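Local coordinates for a cystathionine beta-synthase domain protein fused to a Zn-ribbon-like domain (Pyrococcus furiosus, PDB 3GHD) that probably binds an adenosyl nucleotide through its cystathionine beta-synthase (CBS) domain, the part present here, and a metal ion through a zinc-ribbon-like domain, at residues K50-P54 against K55-V59; G36-E40 against R41-D45. All coordinates share one frame; numbering follows the deposited sequence.

Contact 1: K50-P54 against K55-V59; sequences KGKNP and KEVKV
K52 lays the middle of its side chain across V57 at about a right angle, CD resting 4.0 Å from V57 CG2. K52 also touches V47 of helix 40-48. Next along the chain, N53 contributes both backbone and side chain. Its carbonyl O accepts from E56 N at 3.0 Å, the donor standing well above the carbonyl plane. With CG anti to the backbone N (chi1 -164°), the amide reaches out beside K55, the two side chains pointing the same way, and crosses E56 at about a right angle. N53 ND2 lies 3.6 Å from E56 OE2, with the amide and carboxylate planes 57° apart. A water bridges the same two residues by another route, accepting from N53 N and donating to E56 OE1 at 3.1 Å. Cutting N53 back to an alanine is likely to leave the CG methylenes of K55 and E56 without the amide they pack against, and both side chains freer to turn. P54 then starts the short 3-10 segment: its O accepts from V57 N at 3.2 Å, with the donor 71° out of the carbonyl plane, and its ring turns inward onto V11 of helix 11-20 and V47. V57 packs on V11 too, so this turn lies over both helices of the CBS domain, while N53 and P54 meet their own counterparts in the second subunit. Chemically, the turn is held by two bent backbone bonds and a water, and its asparagine adds packing more than bonding: N53 OD1 is buried here without any polar partner in the model, which probably costs the contact something.

Contact 2: G36-E40 against R41-D45; sequences GVVTE and RDILD
D42 OD2 is gripped from the strand end by T39 N, which donates to it at 3.0 Å, and more weakly by T39 OG1 at 3.2 Å, a bond that is not settled. T39 N meets the carboxylate oxygen on its anti side, tilted out of the carboxylate plane. In return, D42 N donates to T39 OG1 at 3.1 Å, nearly straight at 167°. The threonine hydroxyl can face the helix because OG1 sits between the backbone N and the carbonyl carbon (chi1 71°). These reciprocal bonds are a capping box: T39 is the N-cap of helix 40-48, and D42 closes back on its amide, just where strand 33-39 of the CBS domain passes directly into the helix. The short strand and helix segments meet at 65°. Past the box the regular turns begin, I43 N donating to T39 O at 3.0 Å and L44 N to E40 O. Alongside it, V38 CG1 packs on I43 CG1 at 4.0 Å, the two side chains crossing at about a right angle; I43 goes on to V11 and L18 of helix 11-20. R41 bends at chi2 and chi3 to grip D45 one turn later, side-on, with two nitrogens. NE donates to D45 OD2 and NH1 to D45 OD1, at 2.9 Å for the salt bridge; D45 CG lies at the guanidinium edge, in its plane, though the carboxylate is tilted against it. R41 NH2 is left for other chains: it forms a salt bridge with E40 of the second subunit and a hydrogen bond with V68 O of the third, and E40 in turn pairs with R41 of the second subunit.

How the contacts relate
The two contacts follow each other along the chain: contact 2 starts helix 40-48, and contact 1 lies in the loop after it. Their centres are 12 Å apart, yet they touch at two points. K50 CG rests 3.5 Å from D45 O as the loop leaves the helix, and V59 O returns to within 3.4 Å of V38 CG2 on the strand. The loop thus runs from the far end of the helix back to the strand that precedes it. V11 of helix 11-20 is a shared neighbour, touched by P54 and V57 from one contact and by I43 from the other. Both contacts also border the second subunit, and contact 2 meets a third subunit as well.

Contact 1: K50-P54 against K55-V59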
loop_
_atom_site.group_PDB
_atom_site.type_symbol
_atom_site.label_atom_id
_atom_site.label_comp_id
_atom_site.label_asym_id
_atom_site.label_seq_id
_atom_site.Cartn_x
_atom_site.Cartn_y
_atom_site.Cartn_z
ATOM N N LYS A 50 5.612 -9.232 -19.436
ATOM C CA LYS A 50 6.252 -9.541 -20.686
ATOM C C LYS A 50 7.751 -9.332 -20.551
ATOM O O LYS A 50 8.462 -9.627 -21.463
ATOM C CB LYS A 50 5.717 -8.660 -21.816
ATOM C CG LYS A 50 4.300 -8.962 -22.323
ATOM C CD LYS A 50 3.984 -10.420 -22.550
ATOM C CE LYS A 50 2.787 -10.587 -23.540
ATOM N NZ LYS A 50 2.176 -11.964 -23.499
ATOM N N GLY A 51 8.262 -8.846 -19.430
ATOM C CA GLY A 51 9.729 -8.771 -19.280
ATOM C C GLY A 51 10.365 -7.595 -20.006
ATOM O O GLY A 51 11.585 -7.530 -20.098
ATOM N N LYS A 52 9.543 -6.628 -20.446
ATOM C CA LYS A 52 10.027 -5.360 -21.027
ATOM C C LYS A 52 10.519 -4.333 -19.980
ATOM O O LYS A 52 10.066 -4.350 -18.827
ATOM C CB LYS A 52 8.935 -4.736 -21.910
ATOM C CG LYS A 52 8.556 -5.616 -23.119
ATOM C CD LYS A 52 7.743 -4.880 -24.164
ATOM C CE LYS A 52 7.849 -5.555 -25.564
ATOM N NZ LYS A 52 8.239 -4.565 -26.611
ATOM N N ASN A 53 11.472 -3.470 -20.378
ATOM C CA ASN A 53 11.902 -2.343 -19.526
ATOM C C ASN A 53 10.971 -1.124 -19.710
ATOM O O ASN A 53 10.856 -0.622 -20.830
ATOM C CB ASN A 53 13.334 -1.947 -19.849
ATOM C CG ASN A 53 13.974 -1.066 -18.777
ATOM O OD1 ASN A 53 13.402 -0.795 -17.723
ATOM N ND2 ASN A 53 15.177 -0.656 -19.027
ATOM N N PRO A 54 10.309 -0.655 -18.638
ATOM C CA PRO A 54 9.281 0.387 -18.841
ATOM C C PRO A 54 9.863 1.716 -19.420
ATOM O O PRO A 54 9.163 2.420 -20.162
ATOM C CB PRO A 54 8.648 0.538 -17.444
ATOM C CG PRO A 54 8.879 -0.830 -16.784
ATOM C CD PRO A 54 10.307 -1.142 -17.248
ATOM N N LYS A 55 11.136 1.992 -19.121
ATOM C CA LYS A 55 11.901 3.149 -19.675
ATOM C C LYS A 55 12.116 3.095 -21.191
ATOM O O LYS A 55 12.324 4.118 -21.847
ATOM C CB LYS A 55 13.277 3.265 -18.987
ATOM C CG LYS A 55 13.218 3.268 -17.445
ATOM C CD LYS A 55 14.605 3.673 -16.850
ATOM C CE LYS A 55 14.578 5.110 -16.285
ATOM N NZ LYS A 55 15.866 5.576 -15.607
ATOM N N GLU A 56 12.105 1.889 -21.746
ATOM C CA GLU A 56 12.307 1.681 -23.186
ATOM C C GLU A 56 10.996 1.514 -23.935
ATOM O O GLU A 56 11.000 1.226 -25.135
ATOM C CB GLU A 56 13.159 0.443 -23.398
ATOM C CG GLU A 56 14.456 0.490 -22.637
ATOM C CD GLU A 56 15.325 -0.764 -22.860
ATOM O OE1 GLU A 56 14.857 -1.739 -23.522
ATOM O OE2 GLU A 56 16.478 -0.767 -22.351
ATOM N N VAL A 57 9.884 1.691 -23.232
ATOM C CA VAL A 57 8.561 1.536 -23.843
ATOM C C VAL A 57 7.756 2.870 -23.807
ATOM O O VAL A 57 7.658 3.523 -22.765
ATOM C CB VAL A 57 7.825 0.318 -23.225
ATOM C CG1 VAL A 57 6.390 0.224 -23.726
ATOM C CG2 VAL A 57 8.602 -0.982 -23.533
ATOM N N LYS A 58 7.226 3.276 -24.962
ATOM C CA LYS A 58 6.421 4.480 -25.110
ATOM C C LYS A 58 4.952 4.070 -24.983
ATOM O O LYS A 58 4.561 3.008 -25.498
ATOM C CB LYS A 58 6.734 5.173 -26.450
ATOM C CG LYS A 58 8.214 5.505 -26.566
ATOM C CD LYS A 58 8.567 6.319 -27.791
ATOM C CE LYS A 58 9.409 5.567 -28.845
ATOM N NZ LYS A 58 8.595 4.846 -29.896
ATOM N N VAL A 59 4.154 4.884 -24.275
ATOM C CA VAL A 59 2.750 4.520 -23.984
ATOM C C VAL A 59 1.929 4.235 -25.234
ATOM O O VAL A 59 1.017 3.409 -25.192
ATOM C CB VAL A 59 1.978 5.548 -23.073
ATOM C CG1 VAL A 59 2.352 5.369 -21.583
ATOM C CG2 VAL A 59 2.114 7.011 -23.608
HETATM O O HOH W 1 12.186 -3.382 -23.294
#

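Contact 2: G36-E40 against R41-D45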
loop_
_atom_site.group_PDB
_atom_site.type_symbol
_atom_site.label_atom_id
_atom_site.label_comp_id
_atom_site.label_asym_id
_atom_site.label_seq_id
_atom_site.Cartn_x
_atom_site.Cartn_y
_atom_site.Cartn_z
ATOM N N GLY A 36 -5.776 7.012 -27.700
ATOM C CA GLY A 36 -6.094 5.790 -26.969
ATOM C C GLY A 36 -6.006 5.965 -25.454
ATOM O O GLY A 36 -5.932 7.094 -24.949
ATOM N N VAL A 37 -5.976 4.841 -24.758
ATOM C CA VAL A 37 -5.894 4.795 -23.305
ATOM C C VAL A 37 -4.915 3.657 -22.867
ATOM O O VAL A 37 -4.822 2.600 -23.531
ATOM C CB VAL A 37 -7.332 4.601 -22.747
ATOM C CG1 VAL A 37 -7.884 3.253 -23.226
ATOM C CG2 VAL A 37 -7.421 4.759 -21.187
ATOM N N VAL A 38 -4.203 3.890 -21.760
ATOM C CA VAL A 38 -3.304 2.914 -21.112
ATOM C C VAL A 38 -3.724 2.819 -19.619
ATOM O O VAL A 38 -4.063 3.819 -18.956
ATOM C CB VAL A 38 -1.794 3.266 -21.303
ATOM C CG1 VAL A 38 -0.913 2.324 -20.492
ATOM C CG2 VAL A 38 -1.355 3.257 -22.830
ATOM N N THR A 39 -3.917 1.590 -19.149
ATOM C CA THR A 39 -4.319 1.320 -17.794
ATOM C C THR A 39 -3.154 0.709 -17.048
ATOM O O THR A 39 -2.162 0.263 -17.631
ATOM C CB THR A 39 -5.587 0.406 -17.724
ATOM O OG1 THR A 39 -5.263 -0.925 -18.124
ATOM C CG2 THR A 39 -6.638 0.955 -18.632
ATOM N N GLU A 40 -3.289 0.653 -15.747
ATOM C CA GLU A 40 -2.299 -0.041 -14.921
ATOM C C GLU A 40 -2.272 -1.529 -15.257
ATOM O O GLU A 40 -1.232 -2.141 -15.171
ATOM C CB GLU A 40 -2.559 0.224 -13.412
ATOM C CG GLU A 40 -2.338 1.684 -13.051
ATOM C CD GLU A 40 -2.299 1.974 -11.570
ATOM O OE1 GLU A 40 -3.163 1.399 -10.918
ATOM O OE2 GLU A 40 -1.416 2.767 -11.064
ATOM N N ARG A 41 -3.394 -2.132 -15.669
ATOM C CA ARG A 41 -3.393 -3.532 -16.081
ATOM C C ARG A 41 -2.560 -3.693 -17.339
ATOM O O ARG A 41 -1.768 -4.653 -17.459
ATOM C CB ARG A 41 -4.807 -4.028 -16.368
ATOM C CG ARG A 41 -5.489 -4.468 -15.093
ATOM C CD ARG A 41 -5.533 -5.956 -15.007
ATOM N NE ARG A 41 -4.256 -6.597 -14.926
ATOM C CZ ARG A 41 -3.553 -6.775 -13.798
ATOM N NH1 ARG A 41 -2.404 -7.434 -13.821
ATOM N NH2 ARG A 41 -4.061 -6.402 -12.642
ATOM N N ASP A 42 -2.734 -2.750 -18.261
ATOM C CA ASP A 42 -1.886 -2.684 -19.466
ATOM C C ASP A 42 -0.388 -2.664 -19.131
ATOM O O ASP A 42 0.458 -3.347 -19.802
ATOM C CB ASP A 42 -2.224 -1.484 -20.353
ATOM C CG ASP A 42 -3.604 -1.601 -21.020
ATOM O OD1 ASP A 42 -4.023 -2.730 -21.340
ATOM O OD2 ASP A 42 -4.257 -0.566 -21.189
ATOM N N ILE A 43 -0.067 -1.815 -18.180
ATOM C CA ILE A 43 1.299 -1.629 -17.708
ATOM C C ILE A 43 1.887 -2.923 -17.135
ATOM O O ILE A 43 2.974 -3.376 -17.578
ATOM C CB ILE A 43 1.467 -0.458 -16.748
ATOM C CG1 ILE A 43 1.221 0.880 -17.451
ATOM C CG2 ILE A 43 2.852 -0.542 -16.099
ATOM C CD1 ILE A 43 1.255 2.074 -16.511
ATOM N N LEU A 44 1.133 -3.589 -16.293
ATOM C CA LEU A 44 1.570 -4.830 -15.680
ATOM C C LEU A 44 1.602 -5.968 -16.674
ATOM O O LEU A 44 2.586 -6.686 -16.750
ATOM C CB LEU A 44 0.647 -5.173 -14.494
ATOM C CG LEU A 44 0.726 -4.324 -13.195
ATOM C CD1 LEU A 44 -0.602 -4.548 -12.395
ATOM C CD2 LEU A 44 2.014 -4.647 -12.378
ATOM N N ASP A 45 0.557 -6.087 -17.490
ATOM C CA ASP A 45 0.372 -7.255 -18.360
ATOM C C ASP A 45 1.144 -7.181 -19.655
ATOM O O ASP A 45 1.610 -8.210 -20.145
ATOM C CB ASP A 45 -1.101 -7.495 -18.660
ATOM C CG ASP A 45 -1.925 -7.785 -17.412
ATOM O OD1 ASP A 45 -1.300 -8.122 -16.384
ATOM O OD2 ASP A 45 -3.198 -7.678 -17.461
HETATM O O HOH W 2 -6.453 0.081 -22.309
#